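Local atomic coordinates of tRNA(His) guanylyltransferase (Saccharomyces cerevisiae, PDB entry 5XOX), a protein that catalyses the 3'-5' addition of a single guanosine to the -1 position of tRNA(His), a feature important for its recognition by histidyl-tRNA synthetase. Residues L140-Y151 / H223-D231. Numbering follows the deposited sequence.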
ATOM      1  N   LEU A 140       5.975 -20.120   9.631  1.00 59.10           N
ATOM      2  CA  LEU A 140       5.877 -21.440   9.058  1.00 60.16           C
ATOM      3  C   LEU A 140       4.528 -22.001   9.380  1.00 64.46           C
ATOM      4  O   LEU A 140       3.919 -22.618   8.520  1.00 80.98           O
ATOM      5  CB  LEU A 140       6.985 -22.350   9.582  1.00 56.74           C
ATOM      6  CG  LEU A 140       7.249 -23.638   8.801  1.00 48.75           C
ATOM      7  CD1 LEU A 140       7.654 -23.252   7.401  1.00 57.65           C
ATOM      8  CD2 LEU A 140       8.369 -24.453   9.429  1.00 46.34           C
ATOM      9  N   GLN A 141       4.033 -21.743  10.593  1.00 59.29           N
ATOM     10  CA  GLN A 141       2.712 -22.264  10.942  1.00 61.73           C
ATOM     11  C   GLN A 141       1.745 -21.898   9.819  1.00 58.84           C
ATOM     12  O   GLN A 141       1.173 -22.751   9.161  1.00 65.37           O
ATOM     13  CB  GLN A 141       2.168 -21.706  12.261  1.00 67.00           C
ATOM     14  CG  GLN A 141       2.071 -22.746  13.374  1.00 84.80           C
ATOM     15  CD  GLN A 141       1.401 -24.039  12.938  1.00 87.33           C
ATOM     16  OE1 GLN A 141       0.555 -24.057  12.044  1.00 75.46           O
ATOM     17  NE2 GLN A 141       1.829 -25.149  13.541  1.00100.49           N
ATOM     18  N   THR A 142       1.658 -20.613   9.542  1.00 47.77           N
ATOM     19  CA  THR A 142       0.682 -20.107   8.603  1.00 62.85           C
ATOM     20  C   THR A 142       0.916 -20.598   7.172  1.00 65.84           C
ATOM     21  O   THR A 142      -0.033 -20.734   6.382  1.00 57.66           O
ATOM     22  CB  THR A 142       0.711 -18.588   8.622  1.00 73.66           C
ATOM     23  OG1 THR A 142       2.074 -18.151   8.480  1.00 68.12           O
ATOM     24  CG2 THR A 142       0.238 -18.120   9.978  1.00 35.01           C
ATOM     25  N   ILE A 143       2.177 -20.820   6.814  1.00 42.77           N
ATOM     26  CA  ILE A 143       2.446 -21.264   5.462  1.00 43.47           C
ATOM     27  C   ILE A 143       1.968 -22.726   5.377  1.00 50.91           C
ATOM     28  O   ILE A 143       1.378 -23.172   4.367  1.00 54.69           O
ATOM     29  CB  ILE A 143       3.932 -21.076   5.097  1.00 45.12           C
ATOM     30  CG1 ILE A 143       4.104 -21.072   3.590  1.00 48.24           C
ATOM     31  CG2 ILE A 143       4.783 -22.186   5.647  1.00 52.14           C
ATOM     32  CD1 ILE A 143       3.597 -19.801   2.979  1.00 44.38           C
ATOM     33  N   LYS A 144       2.163 -23.448   6.482  1.00 42.61           N
ATOM     34  CA  LYS A 144       1.764 -24.841   6.569  1.00 43.95           C
ATOM     35  C   LYS A 144       0.282 -24.915   6.477  1.00 52.49           C
ATOM     36  O   LYS A 144      -0.252 -25.695   5.709  1.00 69.51           O
ATOM     37  CB  LYS A 144       2.255 -25.503   7.855  1.00 45.05           C
ATOM     38  CG  LYS A 144       3.753 -25.855   7.845  1.00 46.48           C
ATOM     39  CD  LYS A 144       4.188 -26.421   9.183  1.00 47.78           C
ATOM     40  CE  LYS A 144       5.594 -27.022   9.110  1.00 68.37           C
ATOM     41  NZ  LYS A 144       6.082 -27.589  10.424  1.00 73.67           N
ATOM     42  N   ASP A 145      -0.376 -24.051   7.229  1.00 50.33           N
ATOM     43  CA  ASP A 145      -1.823 -24.006   7.272  1.00 46.65           C
ATOM     44  C   ASP A 145      -2.395 -23.594   5.923  1.00 45.23           C
ATOM     45  O   ASP A 145      -3.485 -24.005   5.574  1.00 59.09           O
ATOM     46  CB  ASP A 145      -2.281 -23.065   8.389  1.00 38.35           C
ATOM     47  CG  ASP A 145      -2.092 -23.692   9.771  1.00 84.76           C
ATOM     48  OD1 ASP A 145      -1.225 -24.590   9.876  1.00 88.85           O
ATOM     49  OD2 ASP A 145      -2.804 -23.328  10.734  1.00 68.91           O
ATOM     50  N   TYR A 146      -1.640 -22.778   5.181  1.00 43.63           N
ATOM     51  CA  TYR A 146      -2.053 -22.313   3.865  1.00 38.15           C
ATOM     52  C   TYR A 146      -2.188 -23.514   3.011  1.00 46.44           C
ATOM     53  O   TYR A 146      -3.211 -23.736   2.343  1.00 54.87           O
ATOM     54  CB  TYR A 146      -1.048 -21.363   3.216  1.00 37.80           C
ATOM     55  CG  TYR A 146      -1.363 -21.163   1.728  1.00 39.34           C
ATOM     56  CD1 TYR A 146      -2.284 -20.191   1.323  1.00 44.30           C
ATOM     57  CD2 TYR A 146      -0.726 -21.908   0.724  1.00 39.52           C
ATOM     58  CE1 TYR A 146      -2.592 -19.973  -0.037  1.00 38.51           C
ATOM     59  CE2 TYR A 146      -1.021 -21.700  -0.634  1.00 40.21           C
ATOM     60  CZ  TYR A 146      -1.960 -20.730  -0.998  1.00 39.69           C
ATOM     61  OH  TYR A 146      -2.292 -20.505  -2.314  1.00 47.27           O
ATOM     62  N   LEU A 147      -1.089 -24.254   3.002  1.00 40.34           N
ATOM     63  CA  LEU A 147      -0.991 -25.426   2.177  1.00 41.85           C
ATOM     64  C   LEU A 147      -2.097 -26.401   2.564  1.00 68.82           C
ATOM     65  O   LEU A 147      -2.814 -26.944   1.718  1.00 86.42           O
ATOM     66  CB  LEU A 147       0.380 -26.051   2.338  1.00 43.02           C
ATOM     67  CG  LEU A 147       0.850 -27.089   1.320  1.00 44.94           C
ATOM     68  CD1 LEU A 147       1.056 -26.571  -0.090  1.00 45.22           C
ATOM     69  CD2 LEU A 147       2.129 -27.730   1.837  1.00 46.31           C
ATOM     70  N   SER A 148      -2.246 -26.601   3.859  1.00 65.28           N
ATOM     71  CA  SER A 148      -3.287 -27.458   4.365  1.00 44.62           C
ATOM     72  C   SER A 148      -4.661 -26.997   3.840  1.00 44.03           C
ATOM     73  O   SER A 148      -5.388 -27.750   3.218  1.00 46.69           O
ATOM     74  CB  SER A 148      -3.233 -27.462   5.892  1.00 48.91           C
ATOM     75  OG  SER A 148      -1.906 -27.681   6.357  1.00 52.12           O
ATOM     76  N   TRP A 149      -4.970 -25.732   4.048  1.00 45.63           N
ATOM     77  CA  TRP A 149      -6.187 -25.115   3.551  1.00 47.13           C
ATOM     78  C   TRP A 149      -6.456 -25.490   2.098  1.00 46.10           C
ATOM     79  O   TRP A 149      -7.561 -25.863   1.727  1.00 51.26           O
ATOM     80  CB  TRP A 149      -6.054 -23.601   3.660  1.00 44.04           C
ATOM     81  CG  TRP A 149      -7.173 -22.873   3.087  1.00 48.03           C
ATOM     82  CD1 TRP A 149      -8.466 -23.061   3.390  1.00 53.17           C
ATOM     83  CD2 TRP A 149      -7.128 -21.765   2.189  1.00 58.08           C
ATOM     84  NE1 TRP A 149      -9.255 -22.177   2.716  1.00 54.99           N
ATOM     85  CE2 TRP A 149      -8.460 -21.360   1.969  1.00 53.30           C
ATOM     86  CE3 TRP A 149      -6.099 -21.072   1.548  1.00 61.95           C
ATOM     87  CZ2 TRP A 149      -8.803 -20.302   1.119  1.00 54.58           C
ATOM     88  CZ3 TRP A 149      -6.448 -20.000   0.697  1.00 56.08           C
ATOM     89  CH2 TRP A 149      -7.789 -19.633   0.495  1.00 47.70           C
ATOM     90  N   ARG A 150      -5.414 -25.419   1.288  1.00 41.54           N
ATOM     91  CA  ARG A 150      -5.547 -25.841  -0.093  1.00 60.75           C
ATOM     92  C   ARG A 150      -5.889 -27.323  -0.239  1.00 68.68           C
ATOM     93  O   ARG A 150      -6.946 -27.658  -0.776  1.00 94.35           O
ATOM     94  CB  ARG A 150      -4.274 -25.528  -0.858  1.00 42.92           C
ATOM     95  CG  ARG A 150      -3.947 -24.049  -0.874  1.00 47.40           C
ATOM     96  CD  ARG A 150      -5.192 -23.176  -0.934  1.00 41.17           C
ATOM     97  NE  ARG A 150      -5.975 -23.335  -2.155  1.00 42.30           N
ATOM     98  CZ  ARG A 150      -7.259 -22.988  -2.245  1.00 68.53           C
ATOM     99  NH1 ARG A 150      -7.892 -22.493  -1.185  1.00 82.71           N
ATOM    100  NH2 ARG A 150      -7.929 -23.148  -3.380  1.00 88.89           N
ATOM    101  N   TYR A 151      -5.022 -28.201   0.256  1.00 59.34           N
ATOM    102  CA  TYR A 151      -5.267 -29.651   0.175  1.00 53.23           C
ATOM    103  C   TYR A 151      -6.656 -30.059   0.667  1.00 51.09           C
ATOM    104  O   TYR A 151      -7.331 -30.874   0.047  1.00 48.94           O
ATOM    105  CB  TYR A 151      -4.227 -30.405   0.987  1.00 50.80           C
ATOM    106  CG  TYR A 151      -4.584 -31.835   1.278  1.00 50.02           C
ATOM    107  CD1 TYR A 151      -4.739 -32.767   0.258  1.00 51.68           C
ATOM    108  CD2 TYR A 151      -4.787 -32.246   2.572  1.00 50.09           C
ATOM    109  CE1 TYR A 151      -5.074 -34.103   0.520  1.00 53.35           C
ATOM    110  CE2 TYR A 151      -5.099 -33.568   2.851  1.00 89.12           C
ATOM    111  CZ  TYR A 151      -5.258 -34.493   1.821  1.00 72.67           C
ATOM    112  OH  TYR A 151      -5.588 -35.803   2.133  1.00 74.23           O
ATOM    113  N   HIS A 223       0.408 -36.854  -2.163  1.00 56.51           N
ATOM    114  CA  HIS A 223      -0.201 -37.399  -0.932  1.00 84.18           C
ATOM    115  C   HIS A 223      -0.474 -36.373   0.216  1.00 93.20           C
ATOM    116  O   HIS A 223       0.488 -35.873   0.783  1.00115.64           O
ATOM    117  CB  HIS A 223       0.693 -38.542  -0.367  1.00 97.78           C
ATOM    118  CG  HIS A 223      -0.016 -39.474   0.588  1.00 98.16           C
ATOM    119  ND1 HIS A 223       0.521 -39.878   1.795  1.00107.71           N
ATOM    120  CD2 HIS A 223      -1.195 -40.134   0.470  1.00 90.27           C
ATOM    121  CE1 HIS A 223      -0.315 -40.707   2.396  1.00107.54           C
ATOM    122  NE2 HIS A 223      -1.365 -40.880   1.613  1.00 98.42           N
ATOM    123  N   ILE A 224      -1.735 -36.132   0.604  1.00 82.81           N
ATOM    124  CA  ILE A 224      -2.204 -35.599   1.936  1.00 90.98           C
ATOM    125  C   ILE A 224      -1.512 -34.338   2.640  1.00 86.31           C
ATOM    126  O   ILE A 224      -1.211 -33.295   2.018  1.00 70.54           O
ATOM    127  CB  ILE A 224      -2.258 -36.849   2.936  1.00 59.75           C
ATOM    128  CG1 ILE A 224      -3.284 -36.659   4.073  1.00 59.85           C
ATOM    129  CG2 ILE A 224      -0.861 -37.294   3.393  1.00 63.46           C
ATOM    130  CD1 ILE A 224      -3.805 -37.959   4.618  1.00 86.43           C
ATOM    131  N   ASN A 225      -1.377 -34.396   3.961  1.00 83.45           N
ATOM    132  CA  ASN A 225      -0.341 -33.643   4.613  1.00 88.55           C
ATOM    133  C   ASN A 225       0.339 -34.587   5.622  1.00105.61           C
ATOM    134  O   ASN A 225      -0.280 -35.177   6.547  1.00 66.66           O
ATOM    135  CB  ASN A 225      -0.843 -32.374   5.308  1.00 74.02           C
ATOM    136  CG  ASN A 225      -2.023 -32.621   6.266  1.00 61.73           C
ATOM    137  OD1 ASN A 225      -3.176 -32.272   5.990  1.00 59.23           O
ATOM    138  ND2 ASN A 225      -1.717 -33.223   7.412  1.00 65.40           N
ATOM    139  N   VAL A 226       1.622 -34.778   5.338  1.00118.65           N
ATOM    140  CA  VAL A 226       2.616 -35.226   6.280  1.00110.13           C
ATOM    141  C   VAL A 226       3.697 -34.196   6.065  1.00102.63           C
ATOM    142  O   VAL A 226       4.322 -34.190   5.019  1.00 98.64           O
ATOM    143  CB  VAL A 226       3.106 -36.664   5.997  1.00109.02           C
ATOM    144  CG1 VAL A 226       2.075 -37.674   6.476  1.00115.81           C
ATOM    145  CG2 VAL A 226       3.438 -36.878   4.500  1.00 85.20           C
ATOM    146  N   ILE A 227       3.972 -33.326   7.019  1.00100.99           N
ATOM    147  CA  ILE A 227       4.813 -32.225   6.613  1.00 87.32           C
ATOM    148  C   ILE A 227       6.283 -32.648   6.806  1.00 99.57           C
ATOM    149  O   ILE A 227       6.891 -32.484   7.864  1.00 87.34           O
ATOM    150  CB  ILE A 227       4.492 -31.032   7.433  1.00 76.19           C
ATOM    151  CG1 ILE A 227       4.347 -31.577   8.861  1.00 80.45           C
ATOM    152  CG2 ILE A 227       3.167 -30.429   6.912  1.00 72.05           C
ATOM    153  CD1 ILE A 227       4.737 -30.664   9.993  1.00 84.91           C
ATOM    154  N   ALA A 228       6.865 -33.125   5.715  1.00115.22           N
ATOM    155  CA  ALA A 228       8.272 -33.430   5.659  1.00121.11           C
ATOM    156  C   ALA A 228       8.887 -32.238   4.958  1.00125.73           C
ATOM    157  O   ALA A 228      10.103 -32.141   4.818  1.00144.48           O
ATOM    158  CB  ALA A 228       8.532 -34.734   4.916  1.00112.44           C
ATOM    159  N   GLN A 229       8.024 -31.327   4.514  1.00107.01           N
ATOM    160  CA  GLN A 229       8.463 -29.989   4.158  1.00105.99           C
ATOM    161  C   GLN A 229       9.162 -29.316   5.335  1.00124.79           C
ATOM    162  O   GLN A 229      10.059 -28.505   5.131  1.00112.14           O
ATOM    163  CB  GLN A 229       7.280 -29.162   3.644  1.00 98.33           C
ATOM    164  CG  GLN A 229       7.568 -27.648   3.416  1.00 93.11           C
ATOM    165  CD  GLN A 229       7.265 -26.725   4.610  1.00 74.43           C
ATOM    166  OE1 GLN A 229       8.162 -26.331   5.333  1.00 78.17           O
ATOM    167  NE2 GLN A 229       6.028 -26.229   4.675  1.00 72.44           N
ATOM    168  N   ILE A 230       8.780 -29.690   6.558  1.00135.38           N
ATOM    169  CA  ILE A 230       9.455 -29.223   7.777  1.00157.40           C
ATOM    170  C   ILE A 230      10.973 -29.442   7.701  1.00159.62           C
ATOM    171  O   ILE A 230      11.747 -28.556   8.056  1.00164.29           O
ATOM    172  CB  ILE A 230       8.864 -29.906   9.063  1.00162.73           C
ATOM    173  CG1 ILE A 230       9.425 -29.289  10.349  1.00169.35           C
ATOM    174  CG2 ILE A 230       9.202 -31.376   9.125  1.00159.47           C
ATOM    175  CD1 ILE A 230       9.026 -27.869  10.612  1.00165.81           C
ATOM    176  N   ASP A 231      11.394 -30.618   7.242  1.00172.73           N
ATOM    177  CA  ASP A 231      12.807 -30.967   7.234  1.00159.93           C
ATOM    178  C   ASP A 231      13.557 -30.406   6.020  1.00147.59           C
ATOM    179  O   ASP A 231      14.708 -30.002   6.150  1.00150.63           O
ATOM    180  CB  ASP A 231      12.989 -32.492   7.324  1.00153.51           C
ATOM    181  CG  ASP A 231      13.004 -33.008   8.771  1.00150.10           C
ATOM    182  OD1 ASP A 231      12.719 -32.224   9.700  1.00145.97           O
ATOM    183  OD2 ASP A 231      13.328 -34.198   8.984  1.00152.00           O
TER
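Tyr-151 and Ile-224 make the aromatic part of this contact. With CG turned opposite the backbone N (chi1 164°), the tyrosine ring projects from the helix to lie against the chain at Ile-224. Ile-224 CA lies over one ring face in a CH-pi contact, 3.7 Å from the centroid and displaced toward the rim, while Ile-224 CG1 packs 3.7 Å from Tyr-151 CZ. The Asn-225 amide stands almost perpendicular to the ring, its OD1 3.8 Å from Tyr-151 CD2. Replacing Tyr-151 with alanine would probably leave Ile-224 without its aromatic platform and open a gap at this end.

At the other end the contact is van der Waals packing, largely of the aliphatic parts of long side chains. Lys-144, extended beyond CG, runs across Ile-227 at about a right angle, its CE 3.8 Å from Ile-227 CD1, and Leu-140 CD2 meets CD1 of the poorly ordered Ile-230 at 3.7 Å. Gln-229 bends at chi2 (-92°), bringing its NE2 to 3.9 Å from Lys-144 CG; its side chain also touches Ile-70 and Leu-71.

Within the helix, Lys-144 O accepts from both Ser-148 N and Ser-148 OG. The whole illustrates a C-terminal tail packed along a long helix, 140-171, whose Ile-143 and Tyr-146 cover the antiparallel sheet of the catalytic domain.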